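Trehalose monomycolate exporter MmpL3 (Mycobacterium tuberculosis, PDB 7NVH) probably exports trehalose monomycolate, the mycolic acid carrier for the cell envelope, across the inner membrane as a transporter of the RND permease clan. Local coordinates at residues Phe575-Gly579 with Ala737-Gln741; Val290-Ser295 with Thr569-Met574. One frame throughout, in Å; residues are numbered along the deposited sequence.

Contact 1: Phe575-Gly579 with Ala737-Gln741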
loop_
_atom_site.group_PDB
_atom_site.type_symbol
_atom_site.label_atom_id
_atom_site.label_comp_id
_atom_site.label_asym_id
_atom_site.label_seq_id
_atom_site.Cartn_x
_atom_site.Cartn_y
_atom_site.Cartn_z
ATOM N N PHE A 575 15.792 -20.410 9.406
ATOM C CA PHE A 575 16.636 -21.544 9.762
ATOM C C PHE A 575 17.859 -21.617 8.861
ATOM O O PHE A 575 18.944 -22.006 9.304
ATOM C CB PHE A 575 15.850 -22.848 9.679
ATOM C CG PHE A 575 16.711 -24.041 9.408
ATOM C CD1 PHE A 575 17.531 -24.558 10.392
ATOM C CD2 PHE A 575 16.717 -24.635 8.161
ATOM C CE1 PHE A 575 18.330 -25.648 10.141
ATOM C CE2 PHE A 575 17.517 -25.726 7.904
ATOM C CZ PHE A 575 18.324 -26.232 8.896
ATOM N N LEU A 576 17.695 -21.289 7.581
ATOM C CA LEU A 576 18.850 -21.272 6.688
ATOM C C LEU A 576 19.805 -20.139 7.043
ATOM O O LEU A 576 21.027 -20.313 6.994
ATOM C CB LEU A 576 18.396 -21.162 5.235
ATOM C CG LEU A 576 17.514 -22.306 4.735
ATOM C CD1 LEU A 576 16.888 -21.949 3.401
ATOM C CD2 LEU A 576 18.312 -23.592 4.631
ATOM N N ALA A 577 19.267 -18.971 7.402
ATOM C CA ALA A 577 20.116 -17.843 7.773
ATOM C C ALA A 577 20.822 -18.095 9.099
ATOM O O ALA A 577 22.038 -17.900 9.214
ATOM C CB ALA A 577 19.284 -16.563 7.842
ATOM N N PHE A 578 20.077 -18.522 10.114
ATOM C CA PHE A 578 20.631 -18.853 11.422
ATOM C C PHE A 578 20.650 -20.368 11.536
ATOM O O PHE A 578 19.592 -20.996 11.627
ATOM C CB PHE A 578 19.797 -18.260 12.557
ATOM C CG PHE A 578 19.348 -16.849 12.327
ATOM C CD1 PHE A 578 20.149 -15.940 11.665
ATOM C CD2 PHE A 578 18.108 -16.438 12.777
ATOM C CE1 PHE A 578 19.721 -14.649 11.461
ATOM C CE2 PHE A 578 17.678 -15.151 12.574
ATOM C CZ PHE A 578 18.484 -14.257 11.917
ATOM N N GLY A 579 21.837 -20.957 11.595
ATOM C CA GLY A 579 21.907 -22.404 11.616
ATOM C C GLY A 579 21.378 -22.997 12.906
ATOM O O GLY A 579 22.082 -23.737 13.598
ATOM N N ALA A 737 19.759 -31.261 9.951
ATOM C CA ALA A 737 19.423 -29.904 9.537
ATOM C C ALA A 737 20.665 -29.134 9.109
ATOM O O ALA A 737 20.659 -28.449 8.081
ATOM C CB ALA A 737 18.700 -29.177 10.668
ATOM N N ARG A 738 21.750 -29.243 9.874
ATOM C CA ARG A 738 22.953 -28.492 9.530
ATOM C C ARG A 738 23.665 -29.096 8.327
ATOM O O ARG A 738 24.224 -28.364 7.504
ATOM C CB ARG A 738 23.888 -28.404 10.733
ATOM C CG ARG A 738 23.853 -27.044 11.406
ATOM C CD ARG A 738 24.708 -27.001 12.653
ATOM N NE ARG A 738 24.514 -25.754 13.385
ATOM C CZ ARG A 738 24.271 -25.682 14.690
ATOM N NH1 ARG A 738 24.191 -26.790 15.414
ATOM N NH2 ARG A 738 24.109 -24.502 15.271
ATOM N N ARG A 739 23.652 -30.423 8.191
ATOM C CA ARG A 739 24.249 -31.004 6.994
ATOM C C ARG A 739 23.404 -30.716 5.760
ATOM O O ARG A 739 23.941 -30.625 4.653
ATOM C CB ARG A 739 24.464 -32.509 7.158
ATOM C CG ARG A 739 23.201 -33.338 7.153
ATOM C CD ARG A 739 23.518 -34.814 7.284
ATOM N NE ARG A 739 24.098 -35.142 8.581
ATOM C CZ ARG A 739 24.559 -36.344 8.907
ATOM N NH1 ARG A 739 24.504 -37.336 8.031
ATOM N NH2 ARG A 739 25.072 -36.558 10.109
ATOM N N LEU A 740 22.088 -30.562 5.924
ATOM C CA LEU A 740 21.262 -30.128 4.804
ATOM C C LEU A 740 21.528 -28.668 4.463
ATOM O O LEU A 740 21.494 -28.283 3.290
ATOM C CB LEU A 740 19.784 -30.345 5.124
ATOM C CG LEU A 740 18.804 -30.113 3.974
ATOM C CD1 LEU A 740 17.781 -31.235 3.912
ATOM C CD2 LEU A 740 18.114 -28.768 4.122
ATOM N N GLN A 741 21.786 -27.839 5.477
ATOM C CA GLN A 741 22.162 -26.453 5.222
ATOM C C GLN A 741 23.508 -26.364 4.519
ATOM O O GLN A 741 23.732 -25.453 3.716
ATOM C CB GLN A 741 22.197 -25.670 6.532
ATOM C CG GLN A 741 22.130 -24.167 6.366
ATOM C CD GLN A 741 22.699 -23.427 7.559
ATOM O OE1 GLN A 741 23.212 -24.038 8.496
ATOM N NE2 GLN A 741 22.606 -22.105 7.535
#
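Gln741 reaches toward Leu576 at the end of helix 559-577. With CG anti to its backbone N (chi1 -161°) and the chain extended beyond it, the side chain spans the gap, and in the model NE2 approaches Leu576 O. The hydrogen bond between Gln741 NE2 and Leu576 O, modelled at 2.4 Å, is too short and bent, so its detail is doubtful. Glutamine may suit the place because its amide can offer an N-H to a carbonyl near a helix end; Arg283 of helix 270-297 donates to the same oxygen.

The apolar part lies alongside. Alanine's small side chain allows the edge of the Phe575 ring to lie against helix 735-744, with Phe575 CZ 3.5 Å from Ala737 CB and Ala737 O near the ring plane. Beside the Gln741 chain, Leu576 CD2 lies 4.2 Å from Gln741 CG.

Arg738 brings its guanidinium to Gly579, whose O lies over one face of the group and not in line with an N-H; the hydrogen bond of Arg738 NH2 goes to Trp731 O.

The late helix 735-744 thus meets the end of helix 559-577 and the turn after it, where Phe578 is the first residue to leave helical angles. Lying near this carbonyl-rich helix end is probably electrostatically favourable for the guanidinium, and Phe575 and Ala737 contribute an apolar contact next to the polar one.

Contact 2: Val290-Ser295 with Thr569-Met574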
loop_
_atom_site.group_PDB
_atom_site.type_symbol
_atom_site.label_atom_id
_atom_site.label_comp_id
_atom_site.label_asym_id
_atom_site.label_seq_id
_atom_site.Cartn_x
_atom_site.Cartn_y
_atom_site.Cartn_z
ATOM N N VAL A 290 15.299 -12.057 0.692
ATOM C CA VAL A 290 14.465 -13.223 0.414
ATOM C C VAL A 290 13.423 -13.406 1.509
ATOM O O VAL A 290 12.347 -13.955 1.258
ATOM C CB VAL A 290 15.314 -14.492 0.216
ATOM C CG1 VAL A 290 16.374 -14.256 -0.843
ATOM C CG2 VAL A 290 15.939 -14.934 1.519
ATOM N N LEU A 291 13.698 -12.927 2.723
ATOM C CA LEU A 291 12.680 -12.960 3.767
ATOM C C LEU A 291 11.531 -12.017 3.446
ATOM O O LEU A 291 10.364 -12.361 3.660
ATOM C CB LEU A 291 13.295 -12.606 5.113
ATOM C CG LEU A 291 13.781 -13.802 5.920
ATOM C CD1 LEU A 291 14.310 -13.312 7.231
ATOM C CD2 LEU A 291 12.656 -14.790 6.133
ATOM N N ILE A 292 11.839 -10.822 2.941
ATOM C CA ILE A 292 10.768 -9.931 2.499
ATOM C C ILE A 292 9.974 -10.577 1.377
ATOM O O ILE A 292 8.739 -10.518 1.354
ATOM C CB ILE A 292 11.321 -8.568 2.055
ATOM C CG1 ILE A 292 11.687 -7.720 3.257
ATOM C CG2 ILE A 292 10.282 -7.833 1.242
ATOM C CD1 ILE A 292 12.126 -6.338 2.873
ATOM N N VAL A 293 10.670 -11.191 0.420
ATOM C CA VAL A 293 9.982 -11.839 -0.691
ATOM C C VAL A 293 9.043 -12.921 -0.177
ATOM O O VAL A 293 7.893 -13.025 -0.616
ATOM C CB VAL A 293 11.003 -12.402 -1.696
ATOM C CG1 VAL A 293 10.323 -13.336 -2.676
ATOM C CG2 VAL A 293 11.681 -11.271 -2.430
ATOM N N ALA A 294 9.510 -13.729 0.776
ATOM C CA ALA A 294 8.667 -14.776 1.343
ATOM C C ALA A 294 7.475 -14.189 2.086
ATOM O O ALA A 294 6.366 -14.729 2.017
ATOM C CB ALA A 294 9.491 -15.661 2.273
ATOM N N SER A 295 7.686 -13.094 2.816
ATOM C CA SER A 295 6.585 -12.476 3.548
ATOM C C SER A 295 5.531 -11.917 2.603
ATOM O O SER A 295 4.328 -12.051 2.856
ATOM C CB SER A 295 7.117 -11.377 4.465
ATOM O OG SER A 295 8.022 -11.905 5.418
ATOM N N THR A 569 7.294 -20.112 5.094
ATOM C CA THR A 569 8.376 -19.655 4.237
ATOM C C THR A 569 9.421 -18.841 4.982
ATOM O O THR A 569 10.589 -18.848 4.579
ATOM C CB THR A 569 7.825 -18.820 3.080
ATOM O OG1 THR A 569 7.003 -17.769 3.597
ATOM C CG2 THR A 569 7.002 -19.689 2.143
ATOM N N THR A 570 9.038 -18.142 6.049
ATOM C CA THR A 570 10.014 -17.389 6.824
ATOM C C THR A 570 10.710 -18.236 7.877
ATOM O O THR A 570 11.886 -17.996 8.159
ATOM C CB THR A 570 9.365 -16.180 7.498
ATOM O OG1 THR A 570 8.382 -16.622 8.442
ATOM C CG2 THR A 570 8.726 -15.270 6.465
ATOM N N ILE A 571 10.030 -19.226 8.458
ATOM C CA ILE A 571 10.691 -20.082 9.438
ATOM C C ILE A 571 11.829 -20.860 8.790
ATOM O O ILE A 571 12.939 -20.931 9.332
ATOM C CB ILE A 571 9.668 -21.018 10.106
ATOM C CG1 ILE A 571 8.845 -20.246 11.136
ATOM C CG2 ILE A 571 10.365 -22.196 10.757
ATOM C CD1 ILE A 571 7.796 -21.080 11.826
ATOM N N VAL A 572 11.584 -21.435 7.612
ATOM C CA VAL A 572 12.629 -22.191 6.926
ATOM C C VAL A 572 13.762 -21.271 6.489
ATOM O O VAL A 572 14.944 -21.615 6.613
ATOM C CB VAL A 572 12.032 -22.962 5.737
ATOM C CG1 VAL A 572 13.126 -23.675 4.968
ATOM C CG2 VAL A 572 10.990 -23.951 6.223
ATOM N N LEU A 573 13.426 -20.092 5.966
ATOM C CA LEU A 573 14.464 -19.175 5.507
ATOM C C LEU A 573 15.323 -18.684 6.664
ATOM O O LEU A 573 16.541 -18.532 6.517
ATOM C CB LEU A 573 13.838 -18.001 4.761
ATOM C CG LEU A 573 13.629 -18.250 3.269
ATOM C CD1 LEU A 573 12.735 -17.185 2.667
ATOM C CD2 LEU A 573 14.959 -18.319 2.542
ATOM N N MET A 574 14.715 -18.425 7.819
ATOM C CA MET A 574 15.470 -18.014 8.991
ATOM C C MET A 574 16.222 -19.168 9.635
ATOM O O MET A 574 17.197 -18.928 10.353
ATOM C CB MET A 574 14.530 -17.347 9.994
ATOM C CG MET A 574 14.094 -15.964 9.540
ATOM S SD MET A 574 13.321 -14.941 10.800
ATOM C CE MET A 574 12.431 -16.184 11.719
#
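Leu291 is the main bump on helix 270-297, and the hollow it enters on helix 559-577 is bordered by Thr570, Leu573 and Met574. Leu291 CD2 settles 3.7 Å from Leu573 CB and 3.8 Å from Thr570 CA, close against the backbone. Leu291 CD1 turns to Met574 CG at 3.5 Å, where the two side chains cross at about a right angle. A branched leucine suits this place because its two methyls can touch different walls.

Leu573 answers from the opposite helix, sliding past Leu291 in the reverse direction. Leu573 CD1 drops over the turn between Val290 and Ala294, 3.6 Å from Ala294 CB, while Leu573 CD2 packs on Val290 CG2 at 3.7 Å. Ala294 is the shallow spot that admits this side chain, and Thr569 OG1 lies 3.5 Å from Ala294 CB.

The hydroxyls disturb this surface little. Ser295 OG, beside its own backbone N (chi1 -61°), donates back to Leu291 O and lies against Thr570 CG2; Thr569 and Thr570 are likewise bonded within their own helix, to Ile565 O and Leu566 O.

This is antiparallel helix packing with interlocking side chains, at 164° with axes 9.2 Å apart, between the two MMPL-family halves of an RND-clan transporter. Helix 624-654 adjoins the pair through Asp640 and Val643 at Leu291 and Phe635 at Thr570, and helix 582-607 packs on Met574 through Pro584, Ala587 and Thr588.

Helix 559-577 carries both contacts in succession: residues 569-574 pack on helix 270-297 in contact 2, and the chain passes directly into 575-579, which meets helix 735-744 in contact 1. Their centres are about 14 Å apart. Contact 2 joins the two MMPL-family halves of the chain, whereas contact 1 lies wholly within the second. Arg283, on the same helix as 290-295, bonds to Leu576 O and Ala577 O, so helix 270-297 follows its partner as far as contact 1. The contact centres lie about 20 Å (contact 2) and 33 Å (contact 1) from the chain's centre. The lauryl maltose neopentyl glycol pocket draws on residues between 40 and 548, so 569-579 and 737-741 are not among them.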